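Long-range contacts in naphthalene dioxygenase small subunit (Rhodococcus sp., PDB 2B1X), which forms the small (beta) subunit of naphthalene 1,2-dioxygenase, a Rieske non-heme iron oxygenase, and probably serves mainly as a structural partner of the large subunit: residues Y44-R49 with V156-T161; E89-R94 with R123-V128; T116-L121 with S135-D140. All coordinates share one frame; numbering follows the deposited sequence.

Interaction 1 (Y44-R49 with V156-T161)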
loop_
_atom_site.group_PDB
_atom_site.type_symbol
_atom_site.label_atom_id
_atom_site.label_comp_id
_atom_site.label_asym_id
_atom_site.label_seq_id
_atom_site.Cartn_x
_atom_site.Cartn_y
_atom_site.Cartn_z
ATOM N N TYR B 44 9.235 -6.039 -30.724
ATOM C CA TYR B 44 8.484 -5.862 -29.500
ATOM C C TYR B 44 9.410 -5.210 -28.496
ATOM O O TYR B 44 10.361 -5.851 -28.047
ATOM C CB TYR B 44 7.959 -7.213 -28.964
ATOM C CG TYR B 44 7.017 -7.100 -27.777
ATOM C CD1 TYR B 44 5.638 -7.267 -27.933
ATOM C CD2 TYR B 44 7.498 -6.834 -26.502
ATOM C CE1 TYR B 44 4.776 -7.170 -26.859
ATOM C CE2 TYR B 44 6.642 -6.712 -25.416
ATOM C CZ TYR B 44 5.279 -6.879 -25.603
ATOM O OH TYR B 44 4.435 -6.760 -24.519
ATOM N N VAL B 45 9.166 -3.937 -28.165
ATOM C CA VAL B 45 10.057 -3.257 -27.191
ATOM C C VAL B 45 9.396 -2.497 -26.041
ATOM O O VAL B 45 8.346 -1.875 -26.207
ATOM C CB VAL B 45 11.245 -2.428 -27.848
ATOM C CG1 VAL B 45 11.436 -2.750 -29.355
ATOM C CG2 VAL B 45 11.171 -0.943 -27.566
ATOM N N VAL B 46 10.033 -2.589 -24.879
ATOM C CA VAL B 46 9.635 -1.865 -23.664
ATOM C C VAL B 46 10.817 -0.990 -23.246
ATOM O O VAL B 46 11.795 -1.487 -22.692
ATOM C CB VAL B 46 9.276 -2.862 -22.541
ATOM C CG1 VAL B 46 8.779 -2.140 -21.274
ATOM C CG2 VAL B 46 8.248 -3.901 -23.068
ATOM N N PRO B 47 10.755 0.300 -23.548
ATOM C CA PRO B 47 11.839 1.229 -23.214
ATOM C C PRO B 47 11.967 1.550 -21.739
ATOM O O PRO B 47 11.015 1.406 -20.963
ATOM C CB PRO B 47 11.444 2.512 -23.964
ATOM C CG PRO B 47 10.505 2.052 -24.987
ATOM C CD PRO B 47 9.708 0.956 -24.351
ATOM N N ILE B 48 13.159 2.010 -21.369
ATOM C CA ILE B 48 13.420 2.540 -20.039
ATOM C C ILE B 48 13.172 4.033 -20.080
ATOM O O ILE B 48 13.511 4.684 -21.072
ATOM C CB ILE B 48 14.886 2.253 -19.604
ATOM C CG1 ILE B 48 15.157 0.738 -19.651
ATOM C CG2 ILE B 48 15.130 2.792 -18.172
ATOM C CD1 ILE B 48 16.587 0.416 -19.310
ATOM N N ARG B 49 12.575 4.559 -19.004
ATOM C CA ARG B 49 12.397 5.991 -18.824
ATOM C C ARG B 49 13.078 6.406 -17.524
ATOM O O ARG B 49 13.128 5.619 -16.580
ATOM C CB ARG B 49 10.900 6.322 -18.693
ATOM C CG ARG B 49 10.121 6.085 -19.963
ATOM C CD ARG B 49 8.650 6.352 -19.854
ATOM N NE ARG B 49 8.458 7.781 -19.888
ATOM C CZ ARG B 49 7.302 8.418 -19.780
ATOM N NH1 ARG B 49 6.172 7.743 -19.659
ATOM N NH2 ARG B 49 7.301 9.748 -19.792
ATOM N N VAL B 156 5.765 -0.685 -25.842
ATOM C CA VAL B 156 5.021 -0.460 -24.593
ATOM C C VAL B 156 5.784 0.554 -23.784
ATOM O O VAL B 156 6.830 0.244 -23.246
ATOM C CB VAL B 156 4.821 -1.746 -23.751
ATOM C CG1 VAL B 156 3.900 -1.485 -22.538
ATOM C CG2 VAL B 156 4.207 -2.884 -24.605
ATOM N N LEU B 157 5.264 1.781 -23.740
ATOM C CA LEU B 157 5.817 2.835 -22.892
ATOM C C LEU B 157 5.097 2.941 -21.535
ATOM O O LEU B 157 3.968 3.450 -21.444
ATOM C CB LEU B 157 5.706 4.177 -23.603
ATOM C CG LEU B 157 6.797 5.213 -23.322
ATOM C CD1 LEU B 157 8.218 4.640 -23.361
ATOM C CD2 LEU B 157 6.659 6.456 -24.292
ATOM N N LEU B 158 5.753 2.498 -20.475
ATOM C CA LEU B 158 5.111 2.498 -19.160
ATOM C C LEU B 158 5.204 3.870 -18.514
ATOM O O LEU B 158 6.203 4.575 -18.687
ATOM C CB LEU B 158 5.726 1.427 -18.248
ATOM C CG LEU B 158 5.688 -0.009 -18.817
ATOM C CD1 LEU B 158 6.637 -0.931 -18.016
ATOM C CD2 LEU B 158 4.251 -0.560 -18.763
ATOM N N ASP B 159 4.167 4.233 -17.756
ATOM C CA ASP B 159 4.158 5.439 -16.904
ATOM C C ASP B 159 4.928 5.323 -15.607
ATOM O O ASP B 159 4.460 5.768 -14.542
ATOM C CB ASP B 159 2.716 5.833 -16.634
ATOM C CG ASP B 159 1.925 5.888 -17.920
ATOM O OD1 ASP B 159 2.456 6.525 -18.870
ATOM O OD2 ASP B 159 0.859 5.258 -18.108
ATOM N N GLN B 160 6.114 4.752 -15.707
ATOM C CA GLN B 160 6.950 4.448 -14.561
ATOM C C GLN B 160 8.397 4.622 -14.985
ATOM O O GLN B 160 8.745 4.463 -16.180
ATOM C CB GLN B 160 6.726 2.988 -14.142
ATOM C CG GLN B 160 5.329 2.690 -13.606
ATOM C CD GLN B 160 5.083 1.210 -13.335
ATOM O OE1 GLN B 160 6.019 0.401 -13.298
ATOM N NE2 GLN B 160 3.813 0.860 -13.110
ATOM N N THR B 161 9.269 4.903 -14.031
ATOM C CA THR B 161 10.705 4.819 -14.349
ATOM C C THR B 161 11.216 3.555 -13.645
ATOM O O THR B 161 11.579 2.592 -14.306
ATOM C CB THR B 161 11.454 6.126 -13.911
ATOM O OG1 THR B 161 11.149 6.425 -12.542
ATOM C CG2 THR B 161 10.911 7.374 -14.682
HETATM O O HOH W 1 8.365 1.432 -21.169
HETATM O O HOH W 2 11.530 2.512 -17.168
HETATM O O HOH W 3 3.635 9.033 -18.976
#
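Arg49 reaches over to Leu157, Leu158 and Asp159, with its aliphatic part and its guanidinium doing different work. The side chain crosses Leu157 at about a right angle, with Arg49 CD 3.9 Å from Leu157 CD1, and a bend at chi3 (77°) sets NE off the line of the methylenes. At the tip, Arg49 NH1 gives a weak hydrogen bond to Leu158 O (3.3 Å). Asp159 points the same way alongside, its carboxylate turned 75° from the guanidinium plane; Arg49 NH1 and Asp159 OD1 are 4.0 Å apart, a long salt bridge, and water 3 links the same two atoms, accepting from NH1 and donating to OD1. Each charge has a stronger mate: Asp59 for Arg49 NH2, and Arg96 of the second subunit for Asp159 OD2.

Pro47 also meets Leu157 at roughly a right angle, CG to CD1 3.8 Å. Having no N-H to offer, proline suits a place where its CD rests against Val156 O. That oxygen instead receives water 1, which also donates to Pro47 O and accepts from Leu158 N, bridging the two backbones. Val46 and Val156 lie side by side, compact branched residues with CG2 of the former 4.1 Å from CB of the latter. Val156 N donates to Val45 O (2.9 Å, 161°), a direct link between parallel neighbours, strands 42-49 and 148-158, in the curved mixed sheet of the NTF2-like fold.

Interaction 2 (E89-R94 with R123-V128); sequences EDPPSR and RTRGDV
A salt-bridge network of Glu89, Arg123 and Arg125 fastens the loop before strand 94-106 to the end of strand 112-124. Glu89 and the extended Arg123 meet tip to tip, their flat groups 26° apart, and Arg123 NH2 donates to Glu89 OE2 at 2.8 Å. The leg to Arg125 is long, Glu89 OE2 to Arg125 NH1 3.7 Å, and a matter of charge alone, the oxygen lying well out of the guanidinium plane. Asn167 accepts from Arg123 NH2 too. Glu89 OE1 takes the N-H of Ser93, which holds the carboxylate in place. Ser93, small enough to sit between two arginines, presents OG to Arg123 NE (2.9 Å, 170°) and to Arg125 NH1 (3.2 Å).

The Arg125 guanidinium grips Pro91 O end-on, NH1 and NH2 each 2.8 Å from that one oxygen. The peptide before Pro91 is cis. An alanine in place of Arg125 would probably leave Pro91 O without these two donors and Ser93 OG without one of its own.

Beyond the loop the sheet begins: Arg94 and Thr124 form an antiparallel hydrogen-bonded pair, joining the outermost strand of the chain's sheet to its neighbour. The Arg94 side chain, bent at chi2 and chi3, crosses Thr124 at about a right angle and grips Thr124 OG1 through NE and NH2, while NH2 also reaches Gly126 O (2.7 Å) on a lone pair. Thr124 OG1 itself bonds to Asp159 O of the third subunit.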
loop_
_atom_site.group_PDB
_atom_site.type_symbol
_atom_site.label_atom_id
_atom_site.label_comp_id
_atom_site.label_asym_id
_atom_site.label_seq_id
_atom_site.Cartn_x
_atom_site.Cartn_y
_atom_site.Cartn_z
ATOM N N GLU B 89 6.342 -18.153 -13.683
ATOM C CA GLU B 89 4.939 -18.215 -14.132
ATOM C C GLU B 89 4.340 -19.628 -13.972
ATOM O O GLU B 89 3.425 -20.037 -14.682
ATOM C CB GLU B 89 4.845 -17.703 -15.587
ATOM C CG GLU B 89 4.787 -16.159 -15.708
ATOM C CD GLU B 89 3.657 -15.524 -14.879
ATOM O OE1 GLU B 89 2.512 -16.024 -14.953
ATOM O OE2 GLU B 89 3.890 -14.510 -14.172
ATOM N N ASP B 90 4.877 -20.387 -13.033
ATOM C CA ASP B 90 4.314 -21.683 -12.685
ATOM C C ASP B 90 4.525 -21.891 -11.205
ATOM O O ASP B 90 5.618 -22.306 -10.793
ATOM C CB ASP B 90 5.032 -22.782 -13.443
ATOM C CG ASP B 90 4.263 -24.089 -13.463
ATOM O OD1 ASP B 90 3.315 -24.255 -12.646
ATOM O OD2 ASP B 90 4.550 -25.022 -14.259
ATOM N N PRO B 91 3.494 -21.657 -10.387
ATOM C CA PRO B 91 2.128 -21.292 -10.818
ATOM C C PRO B 91 1.984 -19.943 -11.568
ATOM O O PRO B 91 2.704 -18.995 -11.274
ATOM C CB PRO B 91 1.361 -21.172 -9.497
ATOM C CG PRO B 91 2.203 -21.965 -8.496
ATOM C CD PRO B 91 3.622 -21.767 -8.922
ATOM N N PRO B 92 1.060 -19.883 -12.515
ATOM C CA PRO B 92 0.804 -18.646 -13.289
ATOM C C PRO B 92 0.265 -17.504 -12.434
ATOM O O PRO B 92 -0.480 -17.741 -11.478
ATOM C CB PRO B 92 -0.244 -19.070 -14.327
ATOM C CG PRO B 92 -0.848 -20.301 -13.794
ATOM C CD PRO B 92 0.193 -21.001 -12.912
ATOM N N SER B 93 0.668 -16.288 -12.782
ATOM C CA SER B 93 0.028 -15.080 -12.312
ATOM C C SER B 93 -1.436 -15.078 -12.799
ATOM O O SER B 93 -1.746 -15.672 -13.831
ATOM C CB SER B 93 0.714 -13.855 -12.952
ATOM O OG SER B 93 2.091 -13.755 -12.622
ATOM N N ARG B 94 -2.315 -14.412 -12.051
ATOM C CA ARG B 94 -3.623 -14.014 -12.540
ATOM C C ARG B 94 -3.416 -12.605 -13.072
ATOM O O ARG B 94 -2.960 -11.730 -12.351
ATOM C CB ARG B 94 -4.649 -13.983 -11.410
ATOM C CG ARG B 94 -5.200 -15.320 -11.089
ATOM C CD ARG B 94 -4.309 -16.124 -10.182
ATOM N NE ARG B 94 -3.969 -15.365 -8.976
ATOM C CZ ARG B 94 -3.353 -15.888 -7.929
ATOM N NH1 ARG B 94 -3.072 -17.196 -7.922
ATOM N NH2 ARG B 94 -3.093 -15.127 -6.850
ATOM N N ARG B 123 -2.050 -7.631 -11.799
ATOM C CA ARG B 123 -1.320 -8.911 -11.570
ATOM C C ARG B 123 -1.326 -9.369 -10.100
ATOM O O ARG B 123 -0.983 -8.586 -9.255
ATOM C CB ARG B 123 0.136 -8.797 -12.080
ATOM C CG ARG B 123 0.972 -10.126 -12.006
ATOM C CD ARG B 123 2.502 -9.901 -12.061
ATOM N NE ARG B 123 3.256 -11.119 -12.396
ATOM C CZ ARG B 123 4.565 -11.147 -12.623
ATOM N NH1 ARG B 123 5.295 -10.030 -12.483
ATOM N NH2 ARG B 123 5.161 -12.296 -12.937
ATOM N N THR B 124 -1.750 -10.619 -9.816
ATOM C CA THR B 124 -1.543 -11.236 -8.498
ATOM C C THR B 124 -0.838 -12.583 -8.654
ATOM O O THR B 124 -0.963 -13.227 -9.677
ATOM C CB THR B 124 -2.866 -11.451 -7.694
ATOM O OG1 THR B 124 -3.719 -12.360 -8.409
ATOM C CG2 THR B 124 -3.706 -10.148 -7.565
ATOM N N ARG B 125 -0.147 -13.000 -7.606
ATOM C CA ARG B 125 0.476 -14.341 -7.538
ATOM C C ARG B 125 0.267 -14.958 -6.164
ATOM O O ARG B 125 0.277 -14.241 -5.134
ATOM C CB ARG B 125 1.986 -14.261 -7.815
ATOM C CG ARG B 125 2.378 -13.764 -9.199
ATOM C CD ARG B 125 3.905 -13.942 -9.554
ATOM N NE ARG B 125 4.385 -15.309 -9.304
ATOM C CZ ARG B 125 4.015 -16.382 -9.982
ATOM N NH1 ARG B 125 3.127 -16.274 -10.963
ATOM N NH2 ARG B 125 4.493 -17.595 -9.648
ATOM N N GLY B 126 0.029 -16.268 -6.131
ATOM C CA GLY B 126 -0.078 -16.974 -4.854
ATOM C C GLY B 126 -1.222 -16.497 -3.989
ATOM O O GLY B 126 -2.212 -15.971 -4.481
ATOM N N ASP B 127 -1.076 -16.640 -2.683
ATOM C CA ASP B 127 -2.184 -16.312 -1.799
ATOM C C ASP B 127 -1.899 -15.118 -0.917
ATOM O O ASP B 127 -2.617 -14.878 0.028
ATOM C CB ASP B 127 -2.595 -17.539 -0.970
ATOM C CG ASP B 127 -1.529 -17.963 0.078
ATOM O OD1 ASP B 127 -0.317 -17.543 0.049
ATOM O OD2 ASP B 127 -1.856 -18.737 0.995
ATOM N N VAL B 128 -0.867 -14.354 -1.265
ATOM C CA VAL B 128 -0.533 -13.138 -0.540
ATOM C C VAL B 128 -1.474 -11.986 -0.953
ATOM O O VAL B 128 -1.758 -11.806 -2.139
ATOM C CB VAL B 128 1.006 -12.805 -0.701
ATOM C CG1 VAL B 128 1.354 -12.533 -2.189
ATOM C CG2 VAL B 128 1.440 -11.634 0.253
HETATM O O HOH W 4 0.310 -17.467 -8.705
#

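Interaction 3 (T116-L121 with S135-D140); sequences TSNLLL and SGERTD
Four backbone hydrogen bonds join Thr116-Leu121 to Ser135-Asp140. Ser117 and Arg138 exchange two of them, Ser117 N to Arg138 O and Arg138 N to Ser117 O, both 2.9 Å, and Leu119 and Gly136 do the same. Non-hydrogen-bonded pairs alternate with these, and CA-H groups approach carbonyl oxygens, as Thr116 CA does Arg138 O at 3.2 Å. Gly136 keeps an almost fully stretched backbone here and adds no side chain to the face that bears Leu119.

The two segments belong to the beta hairpin of strands 112-124 and 132-145, both inside the sheet of the NTF2-like fold, 112-124 flanked on its other side by strand 94-106 and 132-145 by strand 148-158.

Among polar side chains, Arg138 and Ser117 are the main pair. Ser117 OG stands between its own N and carbonyl carbon (chi1 47°), and lies at the edge of the Arg138 guanidinium, in its plane. Arg138 NH2 donates to it at 3.2 Å and NE more weakly at 3.3 Å; water 5 lies 2.6 Å from Ser117 OG. A short hydroxyl suits the spot, since the long arginine does the reaching, and Arg138 NH1 pairs with the C-terminal carboxylate of Met172. On the other face, Glu137 OE2 forms a salt bridge with Arg103, and Asn118 OD1 accepts from Arg96 of the second subunit.

Van der Waals contacts complete the interface. Leu119 crosses the arginine at a slant, its CD2 4.0 Å from Arg138 CD. Thr116 turns its methyl, CG2 anti to the backbone N, onto Glu137, CG2 to CD 3.6 Å.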
loop_
_atom_site.group_PDB
_atom_site.type_symbol
_atom_site.label_atom_id
_atom_site.label_comp_id
_atom_site.label_asym_id
_atom_site.label_seq_id
_atom_site.Cartn_x
_atom_site.Cartn_y
_atom_site.Cartn_z
ATOM N N THR B 116 -2.922 2.612 -31.311
ATOM C CA THR B 116 -2.474 3.108 -30.005
ATOM C C THR B 116 -3.551 2.855 -28.944
ATOM O O THR B 116 -4.710 3.247 -29.117
ATOM C CB THR B 116 -2.160 4.620 -30.076
ATOM O OG1 THR B 116 -1.314 4.885 -31.199
ATOM C CG2 THR B 116 -1.303 5.032 -28.895
ATOM N N SER B 117 -3.170 2.171 -27.873
ATOM C CA SER B 117 -4.115 1.917 -26.779
ATOM C C SER B 117 -3.503 2.160 -25.413
ATOM O O SER B 117 -2.292 2.015 -25.248
ATOM C CB SER B 117 -4.669 0.496 -26.881
ATOM O OG SER B 117 -3.640 -0.464 -27.098
ATOM N N ASN B 118 -4.344 2.541 -24.438
ATOM C CA ASN B 118 -3.934 2.571 -23.038
ATOM C C ASN B 118 -4.051 1.187 -22.416
ATOM O O ASN B 118 -5.028 0.469 -22.657
ATOM C CB ASN B 118 -4.767 3.598 -22.274
ATOM C CG ASN B 118 -4.378 4.993 -22.638
ATOM O OD1 ASN B 118 -3.414 5.187 -23.410
ATOM N ND2 ASN B 118 -5.126 5.966 -22.156
ATOM N N LEU B 119 -3.038 0.792 -21.653
ATOM C CA LEU B 119 -3.020 -0.538 -21.062
ATOM C C LEU B 119 -2.885 -0.354 -19.585
ATOM O O LEU B 119 -1.956 0.332 -19.121
ATOM C CB LEU B 119 -1.854 -1.406 -21.576
ATOM C CG LEU B 119 -1.571 -2.684 -20.757
ATOM C CD1 LEU B 119 -2.667 -3.761 -20.882
ATOM C CD2 LEU B 119 -0.207 -3.268 -21.142
ATOM N N LEU B 120 -3.817 -0.929 -18.837
ATOM C CA LEU B 120 -3.579 -1.140 -17.423
ATOM C C LEU B 120 -3.514 -2.659 -17.179
ATOM O O LEU B 120 -4.475 -3.390 -17.434
ATOM C CB LEU B 120 -4.638 -0.441 -16.556
ATOM C CG LEU B 120 -5.020 -0.638 -15.086
ATOM C CD1 LEU B 120 -4.402 -1.820 -14.346
ATOM C CD2 LEU B 120 -4.910 0.632 -14.294
ATOM N N LEU B 121 -2.366 -3.114 -16.693
ATOM C CA LEU B 121 -2.165 -4.544 -16.482
ATOM C C LEU B 121 -2.211 -4.834 -14.986
ATOM O O LEU B 121 -1.437 -4.244 -14.236
ATOM C CB LEU B 121 -0.829 -4.967 -17.079
ATOM C CG LEU B 121 -0.435 -6.442 -16.833
ATOM C CD1 LEU B 121 -1.256 -7.411 -17.615
ATOM C CD2 LEU B 121 1.028 -6.654 -17.076
ATOM N N SER B 135 0.929 0.464 -15.778
ATOM C CA SER B 135 0.133 1.350 -16.642
ATOM C C SER B 135 1.014 1.830 -17.778
ATOM O O SER B 135 2.196 2.060 -17.583
ATOM C CB SER B 135 -0.353 2.557 -15.874
ATOM O OG SER B 135 -0.871 3.529 -16.790
ATOM N N GLY B 136 0.463 2.011 -18.961
ATOM C CA GLY B 136 1.312 2.470 -20.065
ATOM C C GLY B 136 0.570 2.671 -21.352
ATOM O O GLY B 136 -0.629 2.385 -21.447
ATOM N N GLU B 137 1.296 3.118 -22.366
ATOM C CA GLU B 137 0.723 3.249 -23.673
ATOM C C GLU B 137 1.409 2.305 -24.653
ATOM O O GLU B 137 2.632 2.214 -24.692
ATOM C CB GLU B 137 0.787 4.698 -24.146
ATOM C CG GLU B 137 -0.003 4.936 -25.422
ATOM C CD GLU B 137 -0.060 6.409 -25.799
ATOM O OE1 GLU B 137 1.010 6.997 -26.079
ATOM O OE2 GLU B 137 -1.179 6.980 -25.817
ATOM N N ARG B 138 0.603 1.579 -25.418
ATOM C CA ARG B 138 1.112 0.685 -26.457
ATOM C C ARG B 138 0.867 1.334 -27.784
ATOM O O ARG B 138 -0.260 1.751 -28.074
ATOM C CB ARG B 138 0.412 -0.677 -26.426
ATOM C CG ARG B 138 0.283 -1.275 -25.024
ATOM C CD ARG B 138 -0.274 -2.702 -25.062
ATOM N NE ARG B 138 -1.595 -2.670 -25.684
ATOM C CZ ARG B 138 -2.374 -3.731 -25.878
ATOM N NH1 ARG B 138 -1.992 -4.936 -25.470
ATOM N NH2 ARG B 138 -3.560 -3.559 -26.467
ATOM N N THR B 139 1.939 1.456 -28.559
ATOM C CA THR B 139 1.871 1.871 -29.944
ATOM C C THR B 139 2.269 0.704 -30.826
ATOM O O THR B 139 3.398 0.223 -30.727
ATOM C CB THR B 139 2.788 3.105 -30.163
ATOM O OG1 THR B 139 2.382 4.119 -29.230
ATOM C CG2 THR B 139 2.536 3.763 -31.525
ATOM N N ASP B 140 1.334 0.267 -31.685
ATOM C CA ASP B 140 1.466 -0.940 -32.499
ATOM C C ASP B 140 1.408 -0.618 -33.996
ATOM O O ASP B 140 0.848 0.401 -34.433
ATOM C CB ASP B 140 0.360 -1.977 -32.226
ATOM C CG ASP B 140 0.219 -2.354 -30.761
ATOM O OD1 ASP B 140 1.162 -2.120 -29.947
ATOM O OD2 ASP B 140 -0.842 -2.876 -30.317
HETATM O O HOH W 5 -2.156 -0.844 -29.143
#

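From the N terminus, 44-49 comes first and is met by 156-161 only near the end of the chain, so interaction 1 closes a long loop of 106 residues that encloses both other contacts. Within it, 89-94 precedes 116-121, then 123-128 and finally 135-140, so interactions 2 and 3 cross along the chain. Both use strand 112-124: interaction 2 binds its end to the start of strand 94-106, and interaction 3 pairs it with strand 132-145. Interactions 1 and 3 touch, Leu157 N lying 2.8 Å from Glu137 O and Asp159 OD2 2.8 Å from Ser135 OG, both probable hydrogen bonds. Together they reach across five strands of the sheet, from 42-49 to 94-106.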